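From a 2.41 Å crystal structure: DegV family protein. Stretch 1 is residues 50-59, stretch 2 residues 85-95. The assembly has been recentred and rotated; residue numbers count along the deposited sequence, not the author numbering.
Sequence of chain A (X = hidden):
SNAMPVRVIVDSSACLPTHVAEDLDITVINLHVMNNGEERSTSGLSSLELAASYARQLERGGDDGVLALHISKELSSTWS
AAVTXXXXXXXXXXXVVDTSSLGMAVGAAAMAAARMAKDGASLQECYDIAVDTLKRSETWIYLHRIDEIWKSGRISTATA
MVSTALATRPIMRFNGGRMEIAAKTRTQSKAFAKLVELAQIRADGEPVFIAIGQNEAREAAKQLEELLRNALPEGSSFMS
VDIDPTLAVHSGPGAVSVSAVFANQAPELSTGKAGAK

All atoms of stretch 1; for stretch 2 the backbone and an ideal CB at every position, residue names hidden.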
ATOM      1  N   LEU A  50     -11.895  12.344   7.777  1.00 21.93           N
ATOM      2  CA  LEU A  50     -11.926  11.001   8.320  1.00 22.05           C
ATOM      3  C   LEU A  50     -13.068  10.832   9.331  1.00 21.68           C
ATOM      4  O   LEU A  50     -13.735   9.785   9.339  1.00 22.09           O
ATOM      5  CB  LEU A  50     -10.567  10.593   8.898  1.00 22.59           C
ATOM      6  CG  LEU A  50      -9.512  10.321   7.813  1.00 22.84           C
ATOM      7  CD1 LEU A  50      -8.109  10.276   8.400  1.00 19.61           C
ATOM      8  CD2 LEU A  50      -9.853   8.990   7.097  1.00 20.60           C
ATOM      9  N   ALA A  51     -13.329  11.864  10.142  1.00 20.54           N
ATOM     10  CA  ALA A  51     -14.442  11.795  11.076  1.00 20.31           C
ATOM     11  C   ALA A  51     -15.732  11.501  10.294  1.00 21.17           C
ATOM     12  O   ALA A  51     -16.510  10.628  10.683  1.00 21.44           O
ATOM     13  CB  ALA A  51     -14.593  13.065  11.891  1.00 18.00           C
ATOM     14  N   ALA A  52     -15.923  12.211   9.179  1.00 21.60           N
ATOM     15  CA  ALA A  52     -17.108  12.054   8.344  1.00 22.31           C
ATOM     16  C   ALA A  52     -17.136  10.669   7.738  1.00 23.19           C
ATOM     17  O   ALA A  52     -18.153   9.975   7.761  1.00 24.63           O
ATOM     18  CB  ALA A  52     -17.141  13.115   7.244  1.00 21.57           C
ATOM     19  N   SER A  53     -16.002  10.243   7.239  1.00 22.93           N
ATOM     20  CA  SER A  53     -15.950   9.014   6.546  1.00 24.30           C
ATOM     21  C   SER A  53     -16.222   7.817   7.509  1.00 24.28           C
ATOM     22  O   SER A  53     -16.982   6.885   7.178  1.00 23.42           O
ATOM     23  CB  SER A  53     -14.577   8.928   5.950  1.00 24.17           C
ATOM     24  OG  SER A  53     -14.543   7.827   5.122  1.00 31.16           O
ATOM     25  N   TYR A  54     -15.639   7.885   8.707  1.00 23.79           N
ATOM     26  CA  TYR A  54     -15.785   6.824   9.718  1.00 23.08           C
ATOM     27  C   TYR A  54     -17.211   6.788  10.289  1.00 23.89           C
ATOM     28  O   TYR A  54     -17.760   5.707  10.549  1.00 22.99           O
ATOM     29  CB  TYR A  54     -14.785   7.035  10.882  1.00 22.31           C
ATOM     30  CG  TYR A  54     -13.295   6.936  10.515  1.00 20.12           C
ATOM     31  CD1 TYR A  54     -12.889   6.356   9.316  1.00 19.67           C
ATOM     32  CD2 TYR A  54     -12.303   7.378  11.417  1.00 18.74           C
ATOM     33  CE1 TYR A  54     -11.535   6.245   8.983  1.00 19.57           C
ATOM     34  CE2 TYR A  54     -10.951   7.258  11.135  1.00 17.58           C
ATOM     35  CZ  TYR A  54     -10.576   6.695   9.912  1.00 19.70           C
ATOM     36  OH  TYR A  54      -9.265   6.603   9.591  1.00 19.03           O
ATOM     37  N   ALA A  55     -17.792   7.970  10.516  1.00 23.27           N
ATOM     38  CA  ALA A  55     -19.116   8.039  11.109  1.00 23.11           C
ATOM     39  C   ALA A  55     -20.063   7.432  10.110  1.00 23.42           C
ATOM     40  O   ALA A  55     -20.984   6.720  10.481  1.00 22.58           O
ATOM     41  CB  ALA A  55     -19.518   9.471  11.393  1.00 22.01           C
ATOM     42  N   ARG A  56     -19.836   7.723   8.833  1.00 23.98           N
ATOM     43  CA  ARG A  56     -20.730   7.197   7.817  1.00 24.62           C
ATOM     44  C   ARG A  56     -20.670   5.638   7.711  1.00 24.86           C
ATOM     45  O   ARG A  56     -21.722   4.954   7.594  1.00 25.23           O
ATOM     46  CB  ARG A  56     -20.588   7.972   6.503  1.00 23.66           C
ATOM     47  CG  ARG A  56     -20.679   7.109   5.325  1.00 25.79           C
ATOM     48  CD  ARG A  56     -21.175   7.758   4.018  1.00 27.08           C
ATOM     49  NE  ARG A  56     -21.122   9.215   3.862  1.00 25.76           N
ATOM     50  CZ  ARG A  56     -22.196   9.935   3.519  1.00 25.71           C
ATOM     51  NH1 ARG A  56     -23.384   9.347   3.324  1.00 21.73           N
ATOM     52  NH2 ARG A  56     -22.095  11.239   3.367  1.00 27.07           N
ATOM     53  N   GLN A  57     -19.476   5.075   7.856  1.00 24.44           N
ATOM     54  CA  GLN A  57     -19.344   3.613   7.872  1.00 24.35           C
ATOM     55  C   GLN A  57     -19.891   2.973   9.168  1.00 24.26           C
ATOM     56  O   GLN A  57     -20.462   1.887   9.115  1.00 24.05           O
ATOM     57  CB  GLN A  57     -17.905   3.148   7.560  1.00 23.83           C
ATOM     58  CG  GLN A  57     -17.435   3.409   6.096  1.00 24.68           C
ATOM     59  CD  GLN A  57     -18.552   3.182   5.091  1.00 27.80           C
ATOM     60  OE1 GLN A  57     -18.878   4.070   4.325  1.00 30.73           O
ATOM     61  NE2 GLN A  57     -19.179   2.015   5.131  1.00 25.08           N
ATOM     62  N   LEU A  58     -19.736   3.653  10.305  1.00 22.99           N
ATOM     63  CA  LEU A  58     -20.357   3.243  11.537  1.00 23.30           C
ATOM     64  C   LEU A  58     -21.860   3.208  11.419  1.00 24.07           C
ATOM     65  O   LEU A  58     -22.476   2.220  11.795  1.00 24.58           O
ATOM     66  CB  LEU A  58     -19.982   4.147  12.708  1.00 22.75           C
ATOM     67  CG  LEU A  58     -18.602   3.897  13.301  1.00 24.14           C
ATOM     68  CD1 LEU A  58     -18.236   5.054  14.224  1.00 22.15           C
ATOM     69  CD2 LEU A  58     -18.556   2.529  14.076  1.00 21.73           C
ATOM     70  N   GLU A  59     -22.451   4.270  10.888  1.00 24.26           N
ATOM     71  CA  GLU A  59     -23.891   4.296  10.696  1.00 25.02           C
ATOM     72  C   GLU A  59     -24.341   3.118   9.824  1.00 25.49           C
ATOM     73  O   GLU A  59     -25.315   2.436  10.145  1.00 26.00           O
ATOM     74  CB  GLU A  59     -24.362   5.630  10.107  1.00 23.94           C
ATOM     75  CG  GLU A  59     -25.837   5.719   9.916  1.00 25.91           C
ATOM     76  CD  GLU A  59     -26.644   5.685  11.240  1.00 30.37           C
ATOM     77  OE1 GLU A  59     -26.076   5.946  12.326  1.00 31.87           O
ATOM     78  OE2 GLU A  59     -27.871   5.437  11.188  1.00 30.40           O
ATOM     79  N   UNK A  85      -9.394  11.476  14.353  1.00 19.36           N
ATOM     80  CA  UNK A  85     -10.830  11.215  14.037  1.00 19.72           C
ATOM     81  C   UNK A  85     -11.394  10.028  14.832  1.00 20.02           C
ATOM     82  O   UNK A  85     -12.535  10.072  15.307  1.00 19.71           O
ATOM     83  CB  UNK A  85     -10.999  10.943  12.541  1.00 19.72           C
ATOM     84  N   UNK A  86     -10.598   8.962  14.960  1.00 19.84           N
ATOM     85  CA  UNK A  86     -11.037   7.786  15.708  1.00 20.31           C
ATOM     86  C   UNK A  86     -11.373   8.123  17.187  1.00 20.97           C
ATOM     87  O   UNK A  86     -12.300   7.558  17.748  1.00 21.65           O
ATOM     88  CB  UNK A  86      -9.951   6.710  15.650  1.00 20.31           C
ATOM     89  N   UNK A  87     -10.673   9.079  17.788  1.00 21.40           N
ATOM     90  CA  UNK A  87     -10.881   9.392  19.188  1.00 22.14           C
ATOM     91  C   UNK A  87     -12.197  10.146  19.376  1.00 23.66           C
ATOM     92  O   UNK A  87     -12.572  10.509  20.491  1.00 24.24           O
ATOM     93  CB  UNK A  87      -9.709  10.211  19.732  1.00 22.14           C
ATOM     94  N   UNK A  88     -12.889  10.424  18.287  1.00 24.83           N
ATOM     95  CA  UNK A  88     -14.117  11.177  18.402  1.00 26.59           C
ATOM     96  C   UNK A  88     -15.300  10.195  18.669  1.00 26.51           C
ATOM     97  O   UNK A  88     -16.360  10.602  19.105  1.00 26.71           O
ATOM     98  CB  UNK A  88     -14.352  12.002  17.135  1.00 26.59           C
ATOM     99  N   UNK A  89     -15.095   8.903  18.442  1.00 26.05           N
ATOM    100  CA  UNK A  89     -16.150   7.908  18.643  1.00 26.28           C
ATOM    101  C   UNK A  89     -15.953   7.207  19.978  1.00 27.85           C
ATOM    102  O   UNK A  89     -14.941   7.370  20.607  1.00 28.12           O
ATOM    103  CB  UNK A  89     -16.164   6.889  17.502  1.00 26.28           C
ATOM    104  N   UNK A  90     -16.936   6.463  20.443  1.00 30.48           N
ATOM    105  CA  UNK A  90     -16.760   5.641  21.648  1.00 33.23           C
ATOM    106  C   UNK A  90     -15.568   4.734  21.536  1.00 34.56           C
ATOM    107  O   UNK A  90     -15.250   4.244  20.451  1.00 34.69           O
ATOM    108  CB  UNK A  90     -18.012   4.805  21.919  1.00 33.23           C
ATOM    109  N   UNK A  91     -14.901   4.517  22.669  1.00 36.55           N
ATOM    110  CA  UNK A  91     -13.776   3.592  22.754  1.00 37.58           C
ATOM    111  C   UNK A  91     -13.891   2.378  21.824  1.00 36.70           C
ATOM    112  O   UNK A  91     -14.877   1.604  21.829  1.00 35.80           O
ATOM    113  CB  UNK A  91     -13.633   3.107  24.198  1.00 37.58           C
ATOM    114  N   UNK A  92     -12.872   2.270  20.997  1.00 35.99           N
ATOM    115  CA  UNK A  92     -12.703   1.182  20.060  1.00 35.31           C
ATOM    116  C   UNK A  92     -13.852   0.909  19.072  1.00 33.59           C
ATOM    117  O   UNK A  92     -14.013  -0.216  18.610  1.00 34.00           O
ATOM    118  CB  UNK A  92     -12.447  -0.092  20.867  1.00 35.31           C
ATOM    119  N   UNK A  93     -14.629   1.923  18.717  1.00 31.36           N
ATOM    120  CA  UNK A  93     -15.562   1.785  17.600  1.00 29.61           C
ATOM    121  C   UNK A  93     -14.796   1.772  16.297  1.00 28.00           C
ATOM    122  O   UNK A  93     -15.202   1.113  15.349  1.00 27.12           O
ATOM    123  CB  UNK A  93     -16.596   2.913  17.601  1.00 29.61           C
ATOM    124  N   UNK A  94     -13.723   2.557  16.253  1.00 26.15           N
ATOM    125  CA  UNK A  94     -12.874   2.645  15.112  1.00 25.55           C
ATOM    126  C   UNK A  94     -11.479   2.182  15.493  1.00 26.51           C
ATOM    127  O   UNK A  94     -10.820   2.795  16.368  1.00 27.46           O
ATOM    128  CB  UNK A  94     -12.858   4.070  14.555  1.00 25.55           C
ATOM    129  N   UNK A  95     -11.015   1.122  14.839  1.00 24.95           N
ATOM    130  CA  UNK A  95      -9.683   0.675  15.081  1.00 24.78           C
ATOM    131  C   UNK A  95      -8.759   1.075  13.895  1.00 25.11           C
ATOM    132  O   UNK A  95      -8.966   0.624  12.762  1.00 25.30           O
ATOM    133  CB  UNK A  95      -9.679  -0.838  15.307  1.00 24.78           C
TER

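Position 85 lies in a helix that begins earlier in the chain and includes position 86. The CA atoms of position 85 and Ala 51 lie 4.7 Å apart, and CA-to-CB points toward stretch 1. The ideal CB already sits 3.5 Å from Ala 51 N and 3.7 Å from Leu 50 CB, with Tyr 54 CE2 close by, so only a small residue is comfortable. The residue is Ala 85, whose CB packs 3.7 Å from Leu 50 CB and 4.1 Å from Ala 51 CB.

At position 86 the CB points sideways, 4.7 Å from Tyr 54 CE2; helical angles and marginal contact leave many residues possible. It is Ala 86, whose backbone N lies at the edge of the Tyr 54 ring. A type I turn runs from here to position 89. Position 87, out of reach, tolerates almost anything and is Ala 87. Position 88 points toward stretch 1, but its ideal CB is 5.4 Å from Ala 51 CB, so a modest or a polar side chain would serve; Val 88 makes no close contact.

Position 89 leaves the turn with an extended backbone. Its CB points toward stretch 1, 4.3 Å from Leu 58 CD1, and the groove ahead is lined by Ala 51, Tyr 54, Ala 55 and Leu 58. The small alanines leave room for a long apolar side chain, such as Leu, Met or an aromatic. Phe 89, with chi1 m, fills it. Leu 58 CD1 lies over one ring face, 3.8 Å from the centroid in a CH-pi contact, Ala 55 CB approaches CE1 of Phe 89 at 3.6 Å, and Ala 51 O meets the ring edge, 3.4 Å from Phe 89 CZ.

Positions 90, 91 and 92 are out of reach of stretch 1, so polar residues suit them. Position 92 has positive phi, which favours Gly, Asn or Asp. They are Asp 90, Asp 91 and Asp 92, in a type II turn ending at position 93.

Position 93 points toward Leu 58, its ideal CB 4.1 Å from Leu 58 CD2; a small residue suits this approach. Ser 93 packs its CB there while OG donates to Asp 90 O at 2.9 Å, bracing the turn.

Position 94, in a strand, faces Tyr 54 and Leu 58, inviting a branched aliphatic such as Val or Ile. Val 94 places CG1 over the Tyr 54 ring, 4.1 Å from its centroid, and CG2 4.2 Å from Leu 58 CD1.

Position 95 is out of reach, and a polar residue fits. Arg 95 forms a salt bridge with Asp 92, Arg 95 NE to Asp 92 OD1 2.8 Å.

Stretch 2, residues 85-95: AAAVFDDDSVR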
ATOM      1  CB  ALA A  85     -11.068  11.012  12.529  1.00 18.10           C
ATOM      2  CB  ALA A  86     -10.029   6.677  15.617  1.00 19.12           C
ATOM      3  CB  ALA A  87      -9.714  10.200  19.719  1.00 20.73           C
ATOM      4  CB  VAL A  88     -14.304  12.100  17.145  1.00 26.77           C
ATOM      5  CG1 VAL A  88     -15.388  11.592  16.236  1.00 29.07           C
ATOM      6  CG2 VAL A  88     -14.692  13.442  17.558  1.00 29.04           C
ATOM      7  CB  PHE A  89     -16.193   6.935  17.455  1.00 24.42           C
ATOM      8  CG  PHE A  89     -16.353   7.634  16.151  1.00 22.14           C
ATOM      9  CD1 PHE A  89     -17.618   8.058  15.724  1.00 20.84           C
ATOM     10  CD2 PHE A  89     -15.235   7.978  15.388  1.00 18.10           C
ATOM     11  CE1 PHE A  89     -17.776   8.807  14.495  1.00 21.22           C
ATOM     12  CE2 PHE A  89     -15.367   8.730  14.161  1.00 17.42           C
ATOM     13  CZ  PHE A  89     -16.636   9.140  13.717  1.00 18.15           C
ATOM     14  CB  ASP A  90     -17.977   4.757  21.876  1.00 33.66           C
ATOM     15  CG  ASP A  90     -19.238   5.561  22.085  1.00 35.46           C
ATOM     16  OD1 ASP A  90     -19.134   6.750  22.442  1.00 37.89           O
ATOM     17  OD2 ASP A  90     -20.336   5.007  21.880  1.00 40.97           O
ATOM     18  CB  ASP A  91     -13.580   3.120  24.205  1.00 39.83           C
ATOM     19  CG  ASP A  91     -12.138   2.660  24.472  1.00 44.48           C
ATOM     20  OD1 ASP A  91     -11.219   3.547  24.423  1.00 47.69           O
ATOM     21  OD2 ASP A  91     -11.942   1.425  24.702  1.00 47.18           O
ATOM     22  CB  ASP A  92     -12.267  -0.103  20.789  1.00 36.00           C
ATOM     23  CG  ASP A  92     -11.425  -1.048  19.874  1.00 38.94           C
ATOM     24  OD1 ASP A  92     -10.601  -0.557  19.011  1.00 38.64           O
ATOM     25  OD2 ASP A  92     -11.619  -2.286  20.039  1.00 40.44           O
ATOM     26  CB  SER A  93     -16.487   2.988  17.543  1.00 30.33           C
ATOM     27  OG  SER A  93     -17.284   3.063  18.714  1.00 34.18           O
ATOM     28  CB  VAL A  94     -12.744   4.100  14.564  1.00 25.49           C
ATOM     29  CG1 VAL A  94     -11.793   4.102  13.320  1.00 22.44           C
ATOM     30  CG2 VAL A  94     -14.087   4.651  14.196  1.00 22.02           C
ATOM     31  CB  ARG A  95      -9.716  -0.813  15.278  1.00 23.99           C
ATOM     32  CG  ARG A  95      -8.347  -1.446  15.330  1.00 25.39           C
ATOM     33  CD  ARG A  95      -7.756  -1.415  16.709  1.00 24.03           C
ATOM     34  NE  ARG A  95      -8.621  -2.035  17.725  1.00 25.88           N
ATOM     35  CZ  ARG A  95      -8.381  -3.209  18.301  1.00 27.19           C
ATOM     36  NH1 ARG A  95      -7.301  -3.914  17.944  1.00 27.22           N
ATOM     37  NH2 ARG A  95      -9.213  -3.680  19.248  1.00 23.85           N
TER
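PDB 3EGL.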